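Local coordinates for MRG701 (Oryza sativa, PDB 5IN1), which probably reads methylated lysine on histone tails through its chromodomain, as other MRG proteins do, and forms a dimer in the crystal, at residues Ser25-Glu29 with Asp30-Tyr34; Ser2-Glu5 with Gly6-Val9; Trp41-Ser44 with Trp45-Trp48. All coordinates share one frame; numbering follows the deposited sequence.

Contact 1: Ser25-Glu29 with Asp30-Tyr34; sequences SENKE and DEWRY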
# COMPACT_ATOMS: atom_id res chain seq x y z
N SER A 25 -0.72 -8.36 -4.44
CA SER A 25 -0.39 -7.56 -3.27
C SER A 25 -1.59 -6.67 -2.94
O SER A 25 -2.18 -6.06 -3.83
CB SER A 25 0.85 -6.68 -3.51
OG SER A 25 1.95 -7.45 -3.98
N GLU A 26 -1.95 -6.59 -1.66
CA GLU A 26 -3.04 -5.72 -1.23
C GLU A 26 -2.69 -5.04 0.07
O GLU A 26 -1.97 -5.61 0.89
CB GLU A 26 -4.34 -6.51 -1.04
CG GLU A 26 -4.92 -7.10 -2.31
CD GLU A 26 -6.13 -7.98 -2.03
OE1 GLU A 26 -6.49 -8.13 -0.84
OE2 GLU A 26 -6.72 -8.51 -2.99
N ASN A 27 -3.21 -3.83 0.28
CA ASN A 27 -3.03 -3.14 1.55
C ASN A 27 -4.36 -2.66 2.09
O ASN A 27 -5.11 -1.99 1.38
CB ASN A 27 -2.03 -1.98 1.40
CG ASN A 27 -1.64 -1.36 2.72
OD1 ASN A 27 -2.50 -0.94 3.51
ND2 ASN A 27 -0.35 -1.30 2.99
N LYS A 28 -4.64 -3.02 3.33
CA LYS A 28 -5.74 -2.46 4.11
C LYS A 28 -5.25 -2.28 5.53
O LYS A 28 -4.38 -3.03 5.98
CB LYS A 28 -6.97 -3.37 4.12
CG LYS A 28 -7.76 -3.40 2.84
CD LYS A 28 -9.11 -4.06 3.06
CE LYS A 28 -9.90 -4.14 1.77
NZ LYS A 28 -11.23 -4.77 1.99
N GLU A 29 -5.81 -1.29 6.22
CA GLU A 29 -5.46 -1.01 7.60
C GLU A 29 -3.96 -0.92 7.82
O GLU A 29 -3.44 -1.45 8.80
CB GLU A 29 -6.07 -2.08 8.53
CG GLU A 29 -7.58 -2.18 8.44
CD GLU A 29 -8.29 -0.88 8.83
OE1 GLU A 29 -7.68 -0.04 9.53
OE2 GLU A 29 -9.46 -0.70 8.44
N ASP A 30 -3.28 -0.25 6.90
CA ASP A 30 -1.85 0.03 7.02
C ASP A 30 -1.03 -1.26 7.12
O ASP A 30 -0.09 -1.36 7.91
CB ASP A 30 -1.62 0.92 8.25
CG ASP A 30 -0.28 1.59 8.24
OD1 ASP A 30 0.30 1.80 7.15
OD2 ASP A 30 0.20 1.92 9.35
N GLU A 31 -1.38 -2.24 6.30
CA GLU A 31 -0.76 -3.56 6.33
C GLU A 31 -0.80 -4.18 4.94
O GLU A 31 -1.86 -4.34 4.36
CB GLU A 31 -1.47 -4.46 7.34
CG GLU A 31 -0.87 -5.85 7.56
CD GLU A 31 -1.38 -6.51 8.84
OE1 GLU A 31 -1.22 -5.90 9.93
OE2 GLU A 31 -1.96 -7.61 8.75
N TRP A 32 0.37 -4.54 4.42
CA TRP A 32 0.43 -5.28 3.17
C TRP A 32 0.18 -6.77 3.40
O TRP A 32 0.69 -7.36 4.35
CB TRP A 32 1.80 -5.08 2.50
CG TRP A 32 1.94 -3.76 1.81
CD1 TRP A 32 2.60 -2.65 2.26
CD2 TRP A 32 1.38 -3.40 0.54
NE1 TRP A 32 2.49 -1.63 1.35
CE2 TRP A 32 1.75 -2.05 0.29
CE3 TRP A 32 0.60 -4.07 -0.40
CZ2 TRP A 32 1.37 -1.37 -0.88
CZ3 TRP A 32 0.23 -3.40 -1.56
CH2 TRP A 32 0.61 -2.05 -1.78
N ARG A 33 -0.61 -7.39 2.52
CA ARG A 33 -0.65 -8.85 2.45
C ARG A 33 -0.36 -9.29 1.03
O ARG A 33 -0.60 -8.55 0.07
CB ARG A 33 -2.00 -9.41 2.94
CG ARG A 33 -3.20 -9.05 2.08
CD ARG A 33 -4.45 -9.77 2.60
NE ARG A 33 -5.56 -9.69 1.65
CZ ARG A 33 -6.63 -10.49 1.69
NH1 ARG A 33 -6.72 -11.43 2.62
NH2 ARG A 33 -7.60 -10.34 0.80
N TYR A 34 0.17 -10.50 0.91
CA TYR A 34 0.69 -11.01 -0.35
C TYR A 34 0.18 -12.41 -0.57
O TYR A 34 0.34 -13.27 0.31
CB TYR A 34 2.22 -11.00 -0.33
CG TYR A 34 2.83 -9.66 0.01
CD1 TYR A 34 2.93 -8.67 -0.96
CD2 TYR A 34 3.28 -9.38 1.28
CE1 TYR A 34 3.48 -7.43 -0.65
CE2 TYR A 34 3.83 -8.15 1.59
CZ TYR A 34 3.94 -7.19 0.62
OH TYR A 34 4.49 -5.96 0.93
O HOH W 1 -3.84 1.20 4.44
O HOH W 2 0.96 0.48 4.76
O HOH W 3 -3.98 -4.20 9.94
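Arg33 grips Glu26 side-on across an antiparallel beta hairpin formed by strands 16-28 and 31-38. Its NE and NH2 both donate to the one oxygen, Glu26 OE1, at 3.1 and 3.0 Å, and both reach it from the same face of the carboxylate. That oxygen lies in the guanidinium plane, although carboxylate and guanidinium planes are turned 42° apart. Arg33 CG sits between the backbone N and the carbonyl carbon (chi1 65°), which brings the extended arginine alongside the glutamate; Trp48 adds a cation-pi partner. Beneath the salt bridge the same residues form a hydrogen-bonded pair, with Arg33 N to Glu26 O at 2.8 Å and a matching bond back.

Nearer the turn, where Glu29 and Asp30 both have positive phi, Asn27 OD1 accepts a bent bond from Glu31 N, which comes from above its carbonyl plane, and another from a water. A second water links Asn27 ND2 to Asp30 OD1. On this sheet face Asn27 lies across the indole of Trp32 with its amide plane nearly perpendicular to the ring: CB lies 3.7 Å from the centroid of the six-membered ring, while ND2 is over the pyrrole part.

Glu26, Asn27 and Lys28 also pair with a strand of the second subunit, continuing the sheet through the dimer. On the Asn27 face, Ser25 OG, hydrogen-bonded to Phe3 O, meets the ring edge of Tyr34 with CD1 3.4 Å away.

Contact 2: Ser2-Glu5 with Gly6-Val9; sequences SFKE and GERV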
# COMPACT_ATOMS: atom_id res chain seq x y z
N SER A 2 7.37 -2.46 -0.32
CA SER A 2 6.40 -3.54 -0.44
C SER A 2 6.67 -4.39 -1.68
O SER A 2 7.12 -3.89 -2.70
CB SER A 2 4.98 -2.98 -0.49
OG SER A 2 4.82 -2.13 -1.62
N PHE A 3 6.38 -5.68 -1.58
CA PHE A 3 6.67 -6.59 -2.69
C PHE A 3 5.64 -6.40 -3.80
O PHE A 3 4.49 -6.01 -3.54
CB PHE A 3 6.67 -8.06 -2.22
CG PHE A 3 7.65 -8.35 -1.12
CD1 PHE A 3 9.01 -8.43 -1.37
CD2 PHE A 3 7.21 -8.57 0.18
CE1 PHE A 3 9.90 -8.72 -0.36
CE2 PHE A 3 8.11 -8.84 1.20
CZ PHE A 3 9.45 -8.92 0.93
N LYS A 4 6.06 -6.68 -5.02
CA LYS A 4 5.23 -6.44 -6.19
C LYS A 4 4.77 -7.73 -6.83
O LYS A 4 5.42 -8.78 -6.70
CB LYS A 4 5.99 -5.60 -7.22
CG LYS A 4 6.44 -4.25 -6.71
CD LYS A 4 5.24 -3.34 -6.44
CE LYS A 4 5.65 -1.91 -6.06
NZ LYS A 4 5.98 -1.78 -4.61
N GLU A 5 3.66 -7.67 -7.55
CA GLU A 5 3.17 -8.79 -8.31
C GLU A 5 4.27 -9.31 -9.23
O GLU A 5 4.92 -8.53 -9.92
CB GLU A 5 1.94 -8.39 -9.13
CG GLU A 5 1.30 -9.54 -9.84
CD GLU A 5 0.18 -9.09 -10.74
OE1 GLU A 5 -0.47 -8.07 -10.42
OE2 GLU A 5 -0.03 -9.74 -11.79
N GLY A 6 4.49 -10.61 -9.22
CA GLY A 6 5.50 -11.21 -10.06
C GLY A 6 6.86 -11.35 -9.40
O GLY A 6 7.71 -12.06 -9.89
N GLU A 7 7.06 -10.69 -8.26
CA GLU A 7 8.36 -10.69 -7.61
C GLU A 7 8.65 -12.03 -6.96
O GLU A 7 7.78 -12.62 -6.32
CB GLU A 7 8.43 -9.57 -6.56
CG GLU A 7 9.81 -9.39 -5.94
CD GLU A 7 9.87 -8.18 -5.01
OE1 GLU A 7 8.93 -7.35 -5.04
OE2 GLU A 7 10.87 -8.05 -4.27
N ARG A 8 9.86 -12.53 -7.18
CA ARG A 8 10.32 -13.71 -6.48
C ARG A 8 10.88 -13.30 -5.13
O ARG A 8 11.65 -12.34 -5.04
CB ARG A 8 11.36 -14.46 -7.31
CG ARG A 8 10.75 -15.50 -8.28
CD ARG A 8 9.79 -14.91 -9.32
NE ARG A 8 9.30 -15.94 -10.23
CZ ARG A 8 8.26 -15.80 -11.05
NH1 ARG A 8 7.57 -14.67 -11.08
NH2 ARG A 8 7.91 -16.81 -11.84
N VAL A 9 10.47 -14.04 -4.09
CA VAL A 9 10.82 -13.76 -2.70
C VAL A 9 11.22 -15.06 -2.04
O VAL A 9 11.09 -16.14 -2.63
CB VAL A 9 9.64 -13.12 -1.93
CG1 VAL A 9 9.24 -11.79 -2.57
CG2 VAL A 9 8.44 -14.05 -1.86
O HOH W 4 9.44 -4.54 -4.60
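Glu7 turns its carboxylate back along the chain so that OE1 accepts from Lys4 N at 2.9 Å, in a fairly straight bond that arrives nearly along the C-O axis. The reverse link, Glu7 N to Lys4 O at 3.0 Å, closes the turn, so one residue holds Lys4 by backbone and side chain together. Glu7 CG points opposite the backbone N (chi1 -174°) and the chain beyond it is extended, which carries the carboxylate across to Phe3. There OE2 lies at the ring edge, 3.5 Å from Phe3 CD1, with ring and carboxylate planes 65° apart. Val9 CG1 touches the same ring carbon, Phe3 CD1, at 3.6 Å.

Around this first shell, a water donates to Glu7 OE1 and to Ser2 O, and Lys4 NZ curls back to Ser2 O, at 3.1 Å. Beyond Gly6, Arg8 NH1 donates to Gly6 O with the acceptor in the guanidinium plane. Phe3 is held by backbone bonds to Tyr34 OH and Ser25 OG; its ring meets that of Tyr34 edge-to-face and packs on Val22 and Leu54, while Lys4 packs on Asp30 of the second subunit.

The backbone is a type II beta turn from Lys4 to Glu7. Gly6 holds its third position, where phi is positive (92°) and a side chain would collide with Glu5 O, and the chain passes from the turn into strand 8-13 of the SH3-like chromodomain sheet.

Contact 3: Trp41-Ser44 with Trp45-Trp48; sequences WSKS and WDEW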
# COMPACT_ATOMS: atom_id res chain seq x y z
N TRP A 41 5.68 -26.22 -5.64
CA TRP A 41 4.68 -26.81 -4.74
C TRP A 41 3.30 -26.80 -5.37
O TRP A 41 3.06 -26.08 -6.33
CB TRP A 41 4.62 -26.06 -3.42
CG TRP A 41 5.72 -26.34 -2.47
CD1 TRP A 41 6.94 -26.90 -2.76
CD2 TRP A 41 5.72 -26.10 -1.06
NE1 TRP A 41 7.69 -27.01 -1.61
CE2 TRP A 41 6.96 -26.53 -0.55
CE3 TRP A 41 4.77 -25.59 -0.17
CZ2 TRP A 41 7.30 -26.44 0.79
CZ3 TRP A 41 5.11 -25.50 1.17
CH2 TRP A 41 6.36 -25.93 1.64
N SER A 42 2.41 -27.61 -4.82
CA SER A 42 1.01 -27.62 -5.23
C SER A 42 0.38 -26.23 -5.08
O SER A 42 0.70 -25.50 -4.14
CB SER A 42 0.22 -28.62 -4.38
OG SER A 42 -1.18 -28.51 -4.62
N LYS A 43 -0.52 -25.89 -5.99
CA LYS A 43 -1.30 -24.66 -5.89
C LYS A 43 -2.18 -24.66 -4.64
O LYS A 43 -2.57 -23.59 -4.17
CB LYS A 43 -2.16 -24.46 -7.14
CG LYS A 43 -1.40 -24.40 -8.45
CD LYS A 43 -0.35 -23.28 -8.46
CE LYS A 43 -0.96 -21.89 -8.58
NZ LYS A 43 0.07 -20.83 -8.69
N SER A 44 -2.47 -25.83 -4.09
CA SER A 44 -3.17 -25.96 -2.81
C SER A 44 -2.53 -25.14 -1.70
O SER A 44 -3.21 -24.69 -0.79
CB SER A 44 -3.25 -27.42 -2.37
OG SER A 44 -4.14 -28.16 -3.18
N TRP A 45 -1.21 -24.95 -1.77
CA TRP A 45 -0.52 -24.22 -0.72
C TRP A 45 -0.49 -22.70 -0.95
O TRP A 45 -0.04 -21.97 -0.07
CB TRP A 45 0.91 -24.74 -0.53
CG TRP A 45 1.01 -26.07 0.17
CD1 TRP A 45 1.36 -27.27 -0.39
CD2 TRP A 45 0.77 -26.33 1.56
NE1 TRP A 45 1.36 -28.26 0.57
CE2 TRP A 45 0.99 -27.71 1.77
CE3 TRP A 45 0.39 -25.54 2.64
CZ2 TRP A 45 0.85 -28.32 3.02
CZ3 TRP A 45 0.24 -26.15 3.89
CH2 TRP A 45 0.48 -27.52 4.06
N ASP A 46 -0.97 -22.21 -2.09
CA ASP A 46 -1.03 -20.77 -2.34
C ASP A 46 -1.83 -20.10 -1.23
O ASP A 46 -2.90 -20.60 -0.85
CB ASP A 46 -1.68 -20.45 -3.68
CG ASP A 46 -0.88 -20.94 -4.87
OD1 ASP A 46 0.18 -21.59 -4.70
OD2 ASP A 46 -1.33 -20.68 -5.99
N GLU A 47 -1.33 -18.99 -0.71
CA GLU A 47 -1.96 -18.40 0.48
C GLU A 47 -1.59 -16.95 0.66
O GLU A 47 -0.58 -16.48 0.12
CB GLU A 47 -1.58 -19.19 1.73
CG GLU A 47 -0.09 -19.10 2.04
CD GLU A 47 0.30 -19.87 3.29
OE1 GLU A 47 1.50 -20.14 3.46
OE2 GLU A 47 -0.60 -20.22 4.09
N TRP A 48 -2.41 -16.24 1.43
CA TRP A 48 -2.09 -14.89 1.86
C TRP A 48 -1.13 -14.92 3.02
O TRP A 48 -1.35 -15.63 4.00
CB TRP A 48 -3.34 -14.13 2.32
CG TRP A 48 -4.31 -13.76 1.26
CD1 TRP A 48 -5.54 -14.32 1.05
CD2 TRP A 48 -4.17 -12.73 0.28
NE1 TRP A 48 -6.16 -13.71 -0.01
CE2 TRP A 48 -5.34 -12.73 -0.50
CE3 TRP A 48 -3.15 -11.81 -0.01
CZ2 TRP A 48 -5.52 -11.84 -1.56
CZ3 TRP A 48 -3.34 -10.93 -1.07
CH2 TRP A 48 -4.52 -10.95 -1.83
O HOH W 5 2.07 -22.99 -3.37
O HOH W 6 -4.51 -22.27 -2.56
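Asp46 folds back over Lys43 at the end of a short 3-10 turn. Its CB lies 3.3 Å from Lys43 O, whose carbonyl also takes the backbone N-H of Asp46 at 3.0 Å. With CG beside its own backbone N (chi1 -65°), the carboxylate is brought over the turn. OD1 accepts from a water at 2.7 Å, which also donates to Ser42 O, and its protein donor is His37 ND1. OD2 accepts from Gln23 NE2 and faces Lys43 NZ in a salt bridge of 3.0 Å, though the placing of OD2 is less sure.

The turn itself is held by Trp45 N to Ser42 O, and by Ser42 OG, which accepts from Ser44 N at 3.0 Å in an ST turn. This folding brings two indoles together: the edge of Trp41, at CE3, points onto the face of Trp45 over CG, 3.8 Å away, with planes at 60°. With alanine in place of Asp46, His37 ND1 and Gln23 NE2 would probably lose their acceptor, leaving the turn less firmly tied to strands 31-38 and 16-28.

His13 meets both indoles edge-to-face, and Tyr18 and Tyr38 lie against Trp41. The cluster is consistent with the aromatic cage of MRG chromodomains: while His37, Gln23 and a water satisfy the carboxylate, the indoles offer an aromatic surface that could suit a methylated lysine, held by cation-pi attraction.

In the fold
All three contacts lie near the surface of one small chromodomain and none forms its core. Contacts 1 and 2 meet directly: Ser25 OG and Tyr34 OH both bond to the backbone of Phe3, so the N-terminal segment rests on the hairpin; both contacts touch the second subunit. Contact 3 reaches contact 1 through Trp48, on the strand beside 31-38, but stays about 9 Å from contact 2 at the nearest atoms and touches no other chain. Contact 1 combines strand pairing with a salt bridge and an indole, contact 2 is a turn closed by a backbone bond and braced by a glutamate carboxylate, and contact 3 sets charge and aromatic rings in the probable ligand-binding region.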